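Local coordinates for light Chain (Clostridium botulinum, PDB 6BVD), which probably cleaves a neuronal SNARE protein as the zinc-dependent protease chain of a mosaic botulinum neurotoxin, type HA, at residues Y245-N250 and I262-F267; M256-P261 and G367-N372; L268-R273 and F351-L356. One frame throughout, in Å; residues are numbered along the deposited sequence.

Contact 1. Residues Y245-N250 and I262-F267; sequences YKITPN and ITSAEF
Ile247 and Ile262 form the hydrogen-bonded pair of a short two-stranded antiparallel ribbon, whose second strand runs directly into helix 264-270, the helix that supplies the zinc ligand Glu266. Two reciprocal backbone bonds close the pair: Ile247 N to Ile262 O and Ile262 N to Ile247 O, each 2.9 Å long. Next to it, Lys246 and Thr263 are a non-hydrogen-bonded pair, with CA atoms 3.9 Å apart, and Lys246 CA adds a C-H contact to Ile262 O.

Where the ribbon gives way to the helix, Tyr245 O is gripped twice by Ser264. Ser264 OG donates to Tyr245 O at 2.9 Å, within the carbonyl plane, while the backbone N of Ser264 comes in 44° above that plane. Ser264 OG stands beside its own backbone N (chi1 -75°), which brings both donors to the one oxygen. Thr263, the N-cap, accepts a weak bond from Ala265 N on OG1, and its hydroxyl also bonds Glu244 O.

On the face that carries Ile247 and Ile262, the Ile247 side chain runs antiparallel to that of Phe267. Ile247 CG1 lies 3.8 Å from Phe267 CE2, CD1 passes by CD2, and Ile282 of helix 280-301 packs on Ile247 and Ser264. With a carbonyl that takes two hydrogen bonds from Ser264 and a threonine cap, the first turn of the helix is tied to the ribbon just ahead of its zinc ligand.

Contact 2. Residues M256-P261 and G367-N372; sequences MKVTKP and GYLAEN
Leu369 O receives the backbone N-H of Lys257 at 2.8 Å, a bond straight at the hydrogen (168°), with the donor almost in line with the carbonyl (C=O...N 170°). Met256 CA also approaches Leu369 O, at 3.3 Å, in a C-H contact that supplements the bond. This is a single bridge: the backbones of Met256 and Ala370 are bridged, CA atoms 4.5 Å apart, and neither segment belongs to a regular strand.

The rest of the contact is largely apolar and centres on Leu369, whose CB points toward the other segment. Met256 CG rests against Leu369 CB at 3.7 Å. The methionine chain is extended beyond CG (chi2 172°), and Met256 SD meets the CD1 methyl of Leu369 at 4.0 Å. Val258 CG2 meets Leu369 CD1 at 4.1 Å, so this is the branch of the leucine that both partners share. Pro249 and Phe267 pack on the same leucine from outside the two segments.

Toward solvent, Lys257 and Glu371 stand side by side through their CB atoms. Their charged ends, Lys257 NZ and Glu371 OE2, stay 5.6 Å apart, so any attraction between them is probably weak.

The shape of the second segment comes from a type I beta turn, Gly367 to Ala370, closed by a bond from Ala370 N to Gly367 O. Asp274 holds the backbone N of Tyr368 within it. The arrangement is that of a type I beta turn in a loop next to the zinc site of a clostridial neurotoxin protease: Leu369 is held by the neighbouring loop, while the adjacent Tyr368 packs on the zinc ligand Glu266.

Contact 3. Residues L268-R273 and F351-L356; sequences LTFGGR and FTEFNL
Thr269 O and Phe270 O, at the C-terminal end of helix 264-270, accept the first N-H groups of helix 353-360. Glu353 N reaches Thr269 O at 3.0 Å, within the carbonyl plane, and Phe354 N reaches Phe270 O at 2.9 Å. Carbonyls at the end of one helix thus meet amides at the start of another, and the second helix finds acceptors that its own first turn cannot provide. Thr352 CA adds a C-H contact to Thr269 O.

Around this core lie the side chains. Phe270 and Glu353 meet with ring and carboxylate planes 64° apart, and Phe270 CE1 is 3.5 Å from Glu353 OE2. Phe354 CG lies anti to the backbone N (chi1 -179°), which sets CG against Gly272 CA; one face of the Phe354 ring receives that CA in a CH-pi contact, 4.1 Å from the ring centroid. Positive phi at Gly271 takes the chain out of the helix, and Gly272 also has positive phi. Having no side chains, the two glycines can pass close to Thr352 and Phe354.

Further out, Thr352 is the N-cap of the second helix, its OG1 accepting from Asn355 N at 3.1 Å. A water lies 2.9 Å from Thr352 OG1 and accepts from Gly272 N, bridging the two segments.

Outside the segments, Thr364 bonds Glu353 OE2, while Arg365 forms a salt bridge with OE1. OE1 also has a weak hydrogen bond with ND1 of the zinc ligand His228, and Thr269 packs on His228 and His232. This is the setting of an HExxH zinc protease with a glutamate third ligand, in which Glu353 occupies the second shell behind a metal-binding histidine.

In the fold
The three contacts grade from surface to interior. Contact 2 lies at the surface, contact 1 is partly buried and contact 3 is buried. Contacts 1 and 3 hold opposite ends of helix 264-270, contact 1 its start against a beta ribbon, contact 3 its finish against the start of another helix. Contact 2 borders both: its Pro261 CB packs on Ile247 O of contact 1, and its Gly367 lies against Phe270 of contact 3. Chemistry follows place. A single backbone bond and aliphatic packing suffice at the surface, whereas the two helix starts have threonine N-caps and hydrogen bonds to carbonyls; contact 1 carries a zinc ligand, contact 3 a glutamate behind one.

Contact 1. Residues Y245-N250 and I262-F267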
loop_
_atom_site.group_PDB
_atom_site.type_symbol
_atom_site.label_atom_id
_atom_site.label_comp_id
_atom_site.label_asym_id
_atom_site.label_seq_id
_atom_site.Cartn_x
_atom_site.Cartn_y
_atom_site.Cartn_z
ATOM N N TYR A 245 -21.217 -34.385 -5.537
ATOM C CA TYR A 245 -22.432 -33.541 -5.337
ATOM C C TYR A 245 -22.597 -32.586 -6.533
ATOM O O TYR A 245 -22.864 -31.384 -6.368
ATOM C CB TYR A 245 -22.327 -32.739 -4.001
ATOM C CG TYR A 245 -22.082 -33.643 -2.821
ATOM C CD1 TYR A 245 -23.132 -34.245 -2.165
ATOM C CD2 TYR A 245 -20.779 -33.931 -2.389
ATOM C CE1 TYR A 245 -22.919 -35.098 -1.106
ATOM C CE2 TYR A 245 -20.563 -34.778 -1.327
ATOM C CZ TYR A 245 -21.631 -35.354 -0.692
ATOM O OH TYR A 245 -21.431 -36.207 0.362
ATOM N N LYS A 246 -22.439 -33.118 -7.742
ATOM C CA LYS A 246 -22.431 -32.283 -8.951
ATOM C C LYS A 246 -23.858 -31.996 -9.437
ATOM O O LYS A 246 -24.726 -32.878 -9.363
ATOM C CB LYS A 246 -21.628 -32.956 -10.049
ATOM C CG LYS A 246 -20.135 -33.128 -9.730
ATOM C CD LYS A 246 -19.400 -33.770 -10.907
ATOM C CE LYS A 246 -17.892 -33.861 -10.601
ATOM N NZ LYS A 246 -17.092 -34.336 -11.754
ATOM N N ILE A 247 -24.114 -30.762 -9.888
ATOM C CA ILE A 247 -25.470 -30.385 -10.284
ATOM C C ILE A 247 -25.464 -29.502 -11.515
ATOM O O ILE A 247 -24.428 -28.934 -11.895
ATOM C CB ILE A 247 -26.234 -29.618 -9.126
ATOM C CG1 ILE A 247 -25.449 -28.371 -8.695
ATOM C CG2 ILE A 247 -26.439 -30.538 -7.919
ATOM C CD1 ILE A 247 -26.113 -27.597 -7.532
ATOM N N THR A 248 -26.641 -29.388 -12.131
ATOM C CA THR A 248 -26.914 -28.405 -13.164
ATOM C C THR A 248 -28.028 -27.469 -12.634
ATOM O O THR A 248 -28.711 -27.787 -11.672
ATOM C CB THR A 248 -27.358 -29.070 -14.503
ATOM O OG1 THR A 248 -28.378 -30.014 -14.207
ATOM C CG2 THR A 248 -26.177 -29.803 -15.169
ATOM N N PRO A 249 -28.155 -26.275 -13.209
ATOM C CA PRO A 249 -29.200 -25.385 -12.678
ATOM C C PRO A 249 -30.626 -25.817 -13.129
ATOM O O PRO A 249 -30.758 -26.535 -14.125
ATOM C CB PRO A 249 -28.812 -24.007 -13.238
ATOM C CG PRO A 249 -28.053 -24.300 -14.461
ATOM C CD PRO A 249 -27.320 -25.612 -14.228
ATOM N N ASN A 250 -31.664 -25.411 -12.390
ATOM C CA ASN A 250 -33.065 -25.678 -12.765
ATOM C C ASN A 250 -33.443 -25.007 -14.081
ATOM O O ASN A 250 -33.986 -25.627 -14.980
ATOM C CB ASN A 250 -34.012 -25.167 -11.657
ATOM C CG ASN A 250 -35.501 -25.401 -11.963
ATOM O OD1 ASN A 250 -35.913 -26.451 -12.455
ATOM N ND2 ASN A 250 -36.307 -24.360 -11.722
ATOM N N ILE A 262 -21.612 -29.575 -12.243
ATOM C CA ILE A 262 -20.548 -28.872 -11.498
ATOM C C ILE A 262 -20.703 -29.164 -10.000
ATOM O O ILE A 262 -21.817 -29.096 -9.485
ATOM C CB ILE A 262 -20.636 -27.326 -11.755
ATOM C CG1 ILE A 262 -20.329 -26.973 -13.214
ATOM C CG2 ILE A 262 -19.684 -26.537 -10.836
ATOM C CD1 ILE A 262 -18.956 -27.406 -13.675
ATOM N N THR A 263 -19.611 -29.438 -9.273
ATOM C CA THR A 263 -19.736 -29.688 -7.826
ATOM C C THR A 263 -20.489 -28.556 -7.115
ATOM O O THR A 263 -20.295 -27.382 -7.441
ATOM C CB THR A 263 -18.341 -29.877 -7.126
ATOM O OG1 THR A 263 -18.555 -30.035 -5.718
ATOM C CG2 THR A 263 -17.446 -28.674 -7.330
ATOM N N SER A 264 -21.361 -28.923 -6.164
ATOM C CA SER A 264 -22.128 -27.956 -5.371
ATOM C C SER A 264 -21.229 -26.938 -4.670
ATOM O O SER A 264 -21.695 -25.858 -4.308
ATOM C CB SER A 264 -22.969 -28.652 -4.299
ATOM O OG SER A 264 -24.105 -29.274 -4.864
ATOM N N ALA A 265 -19.960 -27.306 -4.470
ATOM C CA ALA A 265 -19.003 -26.427 -3.767
ATOM C C ALA A 265 -18.724 -25.123 -4.530
ATOM O O ALA A 265 -18.413 -24.105 -3.913
ATOM C CB ALA A 265 -17.655 -27.171 -3.485
ATOM N N GLU A 266 -18.802 -25.148 -5.865
ATOM C CA GLU A 266 -18.540 -23.906 -6.606
ATOM C C GLU A 266 -19.649 -22.917 -6.338
ATOM O O GLU A 266 -19.399 -21.712 -6.247
ATOM C CB GLU A 266 -18.411 -24.129 -8.110
ATOM C CG GLU A 266 -17.316 -25.119 -8.499
ATOM C CD GLU A 266 -15.901 -24.633 -8.275
ATOM O OE1 GLU A 266 -15.672 -23.481 -7.823
ATOM O OE2 GLU A 266 -15.001 -25.449 -8.566
ATOM N N PHE A 267 -20.884 -23.410 -6.219
ATOM C CA PHE A 267 -21.988 -22.457 -5.990
ATOM C C PHE A 267 -21.947 -21.932 -4.549
ATOM O O PHE A 267 -22.290 -20.765 -4.292
ATOM C CB PHE A 267 -23.322 -23.105 -6.302
ATOM C CG PHE A 267 -23.422 -23.601 -7.726
ATOM C CD1 PHE A 267 -23.708 -22.724 -8.767
ATOM C CD2 PHE A 267 -23.131 -24.930 -8.034
ATOM C CE1 PHE A 267 -23.791 -23.173 -10.083
ATOM C CE2 PHE A 267 -23.204 -25.390 -9.341
ATOM C CZ PHE A 267 -23.524 -24.517 -10.371
#

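Contact 2. Residues M256-P261 and G367-N372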
loop_
_atom_site.group_PDB
_atom_site.type_symbol
_atom_site.label_atom_id
_atom_site.label_comp_id
_atom_site.label_asym_id
_atom_site.label_seq_id
_atom_site.Cartn_x
_atom_site.Cartn_y
_atom_site.Cartn_z
ATOM N N MET A 256 -25.854 -17.325 -18.216
ATOM C CA MET A 256 -25.130 -18.578 -17.952
ATOM C C MET A 256 -24.613 -19.287 -19.204
ATOM O O MET A 256 -25.253 -19.240 -20.276
ATOM C CB MET A 256 -26.018 -19.565 -17.190
ATOM C CG MET A 256 -26.366 -19.211 -15.768
ATOM S SD MET A 256 -27.599 -20.380 -15.148
ATOM C CE MET A 256 -27.805 -19.820 -13.449
ATOM N N LYS A 257 -23.467 -19.946 -19.056
ATOM C CA LYS A 257 -22.978 -20.898 -20.041
ATOM C C LYS A 257 -22.739 -22.264 -19.362
ATOM O O LYS A 257 -21.765 -22.434 -18.621
ATOM C CB LYS A 257 -21.703 -20.390 -20.718
ATOM C CG LYS A 257 -21.327 -21.229 -21.923
ATOM C CD LYS A 257 -19.867 -21.133 -22.295
ATOM C CE LYS A 257 -19.573 -22.068 -23.462
ATOM N NZ LYS A 257 -18.203 -21.853 -24.016
ATOM N N VAL A 258 -23.659 -23.206 -19.557
ATOM C CA VAL A 258 -23.603 -24.495 -18.857
ATOM C C VAL A 258 -23.165 -25.622 -19.801
ATOM O O VAL A 258 -23.688 -25.730 -20.899
ATOM C CB VAL A 258 -24.977 -24.880 -18.256
ATOM C CG1 VAL A 258 -24.804 -26.000 -17.249
ATOM C CG2 VAL A 258 -25.613 -23.695 -17.563
ATOM N N THR A 259 -22.223 -26.465 -19.388
ATOM C CA THR A 259 -21.736 -27.545 -20.262
ATOM C C THR A 259 -21.885 -28.921 -19.607
ATOM O O THR A 259 -22.256 -29.892 -20.260
ATOM C CB THR A 259 -20.268 -27.356 -20.700
ATOM O OG1 THR A 259 -19.434 -27.116 -19.557
ATOM C CG2 THR A 259 -20.154 -26.187 -21.677
ATOM N N LYS A 260 -21.527 -29.013 -18.338
ATOM C CA LYS A 260 -21.605 -30.266 -17.591
ATOM C C LYS A 260 -22.097 -30.012 -16.156
ATOM O O LYS A 260 -22.188 -28.855 -15.724
ATOM C CB LYS A 260 -20.227 -30.930 -17.575
ATOM C CG LYS A 260 -19.199 -30.042 -16.862
ATOM C CD LYS A 260 -17.765 -30.536 -16.974
ATOM C CE LYS A 260 -16.798 -29.446 -16.519
ATOM N NZ LYS A 260 -15.486 -29.997 -16.082
ATOM N N PRO A 261 -22.455 -31.085 -15.420
ATOM C CA PRO A 261 -22.678 -30.829 -13.987
ATOM C C PRO A 261 -21.398 -30.378 -13.271
ATOM O O PRO A 261 -20.266 -30.738 -13.658
ATOM C CB PRO A 261 -23.174 -32.168 -13.445
ATOM C CG PRO A 261 -23.068 -33.162 -14.645
ATOM C CD PRO A 261 -23.051 -32.357 -15.869
ATOM N N GLY A 367 -22.834 -14.800 -11.488
ATOM C CA GLY A 367 -22.881 -16.073 -10.791
ATOM C C GLY A 367 -21.764 -16.967 -11.310
ATOM O O GLY A 367 -21.119 -16.628 -12.310
ATOM N N TYR A 368 -21.548 -18.110 -10.667
ATOM C CA TYR A 368 -20.474 -19.011 -11.080
ATOM C C TYR A 368 -20.563 -19.461 -12.545
ATOM O O TYR A 368 -19.548 -19.612 -13.219
ATOM C CB TYR A 368 -20.446 -20.257 -10.189
ATOM C CG TYR A 368 -19.276 -21.139 -10.556
ATOM C CD1 TYR A 368 -17.994 -20.843 -10.079
ATOM C CD2 TYR A 368 -19.435 -22.238 -11.397
ATOM C CE1 TYR A 368 -16.906 -21.629 -10.431
ATOM C CE2 TYR A 368 -18.356 -23.017 -11.765
ATOM C CZ TYR A 368 -17.088 -22.704 -11.266
ATOM O OH TYR A 368 -16.006 -23.478 -11.607
ATOM N N LEU A 369 -21.784 -19.656 -13.043
ATOM C CA LEU A 369 -21.985 -20.165 -14.388
ATOM C C LEU A 369 -21.941 -19.088 -15.457
ATOM O O LEU A 369 -22.268 -19.366 -16.626
ATOM C CB LEU A 369 -23.328 -20.899 -14.482
ATOM C CG LEU A 369 -23.373 -22.216 -13.695
ATOM C CD1 LEU A 369 -24.784 -22.812 -13.639
ATOM C CD2 LEU A 369 -22.349 -23.244 -14.245
ATOM N N ALA A 370 -21.563 -17.868 -15.068
ATOM C CA ALA A 370 -21.490 -16.762 -16.031
ATOM C C ALA A 370 -20.435 -17.040 -17.100
ATOM O O ALA A 370 -19.418 -17.704 -16.838
ATOM C CB ALA A 370 -21.187 -15.431 -15.319
ATOM N N GLU A 371 -20.660 -16.495 -18.298
ATOM C CA GLU A 371 -19.735 -16.712 -19.400
ATOM C C GLU A 371 -18.430 -15.974 -19.113
ATOM O O GLU A 371 -18.438 -14.842 -18.605
ATOM C CB GLU A 371 -20.349 -16.240 -20.732
ATOM C CG GLU A 371 -19.554 -16.658 -21.971
ATOM C CD GLU A 371 -20.239 -16.254 -23.295
ATOM O OE1 GLU A 371 -21.394 -15.773 -23.255
ATOM O OE2 GLU A 371 -19.623 -16.453 -24.370
ATOM N N ASN A 372 -17.313 -16.625 -19.420
ATOM C CA ASN A 372 -15.995 -15.992 -19.347
ATOM C C ASN A 372 -15.625 -15.429 -20.701
ATOM O O ASN A 372 -15.925 -16.050 -21.721
ATOM C CB ASN A 372 -14.917 -16.991 -18.887
ATOM C CG ASN A 372 -15.174 -17.520 -17.495
ATOM O OD1 ASN A 372 -15.612 -16.787 -16.611
ATOM N ND2 ASN A 372 -14.928 -18.808 -17.296
#

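Contact 3. Residues L268-R273 and F351-L356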
loop_
_atom_site.group_PDB
_atom_site.type_symbol
_atom_site.label_atom_id
_atom_site.label_comp_id
_atom_site.label_asym_id
_atom_site.label_seq_id
_atom_site.Cartn_x
_atom_site.Cartn_y
_atom_site.Cartn_z
ATOM N N LEU A 268 -21.531 -22.781 -3.603
ATOM C CA LEU A 268 -21.426 -22.332 -2.214
ATOM C C LEU A 268 -20.266 -21.362 -2.083
ATOM O O LEU A 268 -20.292 -20.444 -1.240
ATOM C CB LEU A 268 -21.247 -23.509 -1.249
ATOM C CG LEU A 268 -22.378 -24.536 -1.179
ATOM C CD1 LEU A 268 -21.958 -25.735 -0.305
ATOM C CD2 LEU A 268 -23.699 -23.930 -0.695
ATOM N N THR A 269 -19.248 -21.543 -2.918
ATOM C CA THR A 269 -18.097 -20.663 -2.839
ATOM C C THR A 269 -18.460 -19.284 -3.432
ATOM O O THR A 269 -18.104 -18.233 -2.876
ATOM C CB THR A 269 -16.898 -21.258 -3.542
ATOM O OG1 THR A 269 -16.460 -22.424 -2.801
ATOM C CG2 THR A 269 -15.746 -20.237 -3.610
ATOM N N PHE A 270 -19.205 -19.284 -4.535
ATOM C CA PHE A 270 -19.659 -18.009 -5.074
ATOM C C PHE A 270 -20.591 -17.318 -4.082
ATOM O O PHE A 270 -20.420 -16.146 -3.793
ATOM C CB PHE A 270 -20.378 -18.164 -6.428
ATOM C CG PHE A 270 -20.715 -16.822 -7.042
ATOM C CD1 PHE A 270 -19.780 -16.158 -7.820
ATOM C CD2 PHE A 270 -21.906 -16.177 -6.736
ATOM C CE1 PHE A 270 -20.053 -14.892 -8.358
ATOM C CE2 PHE A 270 -22.187 -14.895 -7.264
ATOM C CZ PHE A 270 -21.258 -14.271 -8.078
ATOM N N GLY A 271 -21.563 -18.043 -3.537
ATOM C CA GLY A 271 -22.457 -17.457 -2.547
ATOM C C GLY A 271 -23.619 -16.701 -3.195
ATOM O O GLY A 271 -24.010 -17.014 -4.331
ATOM N N GLY A 272 -24.175 -15.729 -2.463
ATOM C CA GLY A 272 -25.280 -14.901 -2.938
ATOM C C GLY A 272 -26.428 -15.781 -3.414
ATOM O O GLY A 272 -26.782 -16.755 -2.758
ATOM N N ARG A 273 -26.959 -15.480 -4.592
ATOM C CA ARG A 273 -28.079 -16.241 -5.129
ATOM C C ARG A 273 -27.671 -17.644 -5.592
ATOM O O ARG A 273 -28.528 -18.521 -5.743
ATOM C CB ARG A 273 -28.751 -15.484 -6.276
ATOM C CG ARG A 273 -29.658 -14.361 -5.792
ATOM C CD ARG A 273 -30.867 -14.182 -6.704
ATOM N NE ARG A 273 -31.721 -13.070 -6.286
ATOM C CZ ARG A 273 -32.604 -13.128 -5.289
ATOM N NH1 ARG A 273 -32.697 -14.217 -4.522
ATOM N NH2 ARG A 273 -33.342 -12.062 -5.004
ATOM N N PHE A 351 -17.633 -17.082 4.051
ATOM C CA PHE A 351 -16.672 -16.549 3.105
ATOM C C PHE A 351 -17.065 -16.862 1.651
ATOM O O PHE A 351 -16.967 -18.005 1.242
ATOM C CB PHE A 351 -15.299 -17.112 3.410
ATOM C CG PHE A 351 -14.828 -16.779 4.802
ATOM C CD1 PHE A 351 -14.245 -15.560 5.047
ATOM C CD2 PHE A 351 -14.976 -17.684 5.840
ATOM C CE1 PHE A 351 -13.785 -15.229 6.353
ATOM C CE2 PHE A 351 -14.528 -17.388 7.123
ATOM C CZ PHE A 351 -13.935 -16.142 7.380
ATOM N N THR A 352 -17.511 -15.857 0.896
ATOM C CA THR A 352 -17.993 -16.096 -0.469
ATOM C C THR A 352 -17.457 -15.026 -1.389
ATOM O O THR A 352 -17.158 -13.930 -0.935
ATOM C CB THR A 352 -19.539 -16.109 -0.542
ATOM O OG1 THR A 352 -20.059 -14.800 -0.218
ATOM C CG2 THR A 352 -20.113 -17.122 0.407
ATOM N N GLU A 353 -17.372 -15.330 -2.682
ATOM C CA GLU A 353 -16.934 -14.363 -3.681
ATOM C C GLU A 353 -17.909 -13.164 -3.725
ATOM O O GLU A 353 -17.500 -12.010 -3.810
ATOM C CB GLU A 353 -16.830 -15.020 -5.052
ATOM C CG GLU A 353 -16.463 -14.068 -6.207
ATOM C CD GLU A 353 -16.381 -14.763 -7.554
ATOM O OE1 GLU A 353 -16.079 -15.991 -7.562
ATOM O OE2 GLU A 353 -16.633 -14.109 -8.612
ATOM N N PHE A 354 -19.193 -13.470 -3.661
ATOM C CA PHE A 354 -20.246 -12.443 -3.692
ATOM C C PHE A 354 -20.087 -11.430 -2.541
ATOM O O PHE A 354 -20.149 -10.212 -2.754
ATOM C CB PHE A 354 -21.628 -13.109 -3.608
ATOM C CG PHE A 354 -22.778 -12.108 -3.671
ATOM C CD1 PHE A 354 -23.177 -11.570 -4.888
ATOM C CD2 PHE A 354 -23.423 -11.699 -2.512
ATOM C CE1 PHE A 354 -24.236 -10.635 -4.956
ATOM C CE2 PHE A 354 -24.473 -10.766 -2.564
ATOM C CZ PHE A 354 -24.884 -10.238 -3.797
ATOM N N ASN A 355 -19.908 -11.927 -1.318
ATOM C CA ASN A 355 -19.804 -11.054 -0.160
ATOM C C ASN A 355 -18.498 -10.269 -0.130
ATOM O O ASN A 355 -18.489 -9.093 0.256
ATOM C CB ASN A 355 -19.955 -11.843 1.159
ATOM C CG ASN A 355 -20.055 -10.920 2.375
ATOM O OD1 ASN A 355 -21.042 -10.177 2.524
ATOM N ND2 ASN A 355 -19.045 -10.951 3.244
ATOM N N LEU A 356 -17.392 -10.923 -0.493
ATOM C CA LEU A 356 -16.089 -10.249 -0.503
ATOM C C LEU A 356 -16.071 -9.182 -1.616
ATOM O O LEU A 356 -15.481 -8.123 -1.462
ATOM C CB LEU A 356 -14.939 -11.262 -0.676
ATOM C CG LEU A 356 -14.784 -12.216 0.519
ATOM C CD1 LEU A 356 -13.768 -13.355 0.196
ATOM C CD2 LEU A 356 -14.299 -11.540 1.746
HETATM O O HOH W 1 -22.883 -14.599 0.220
#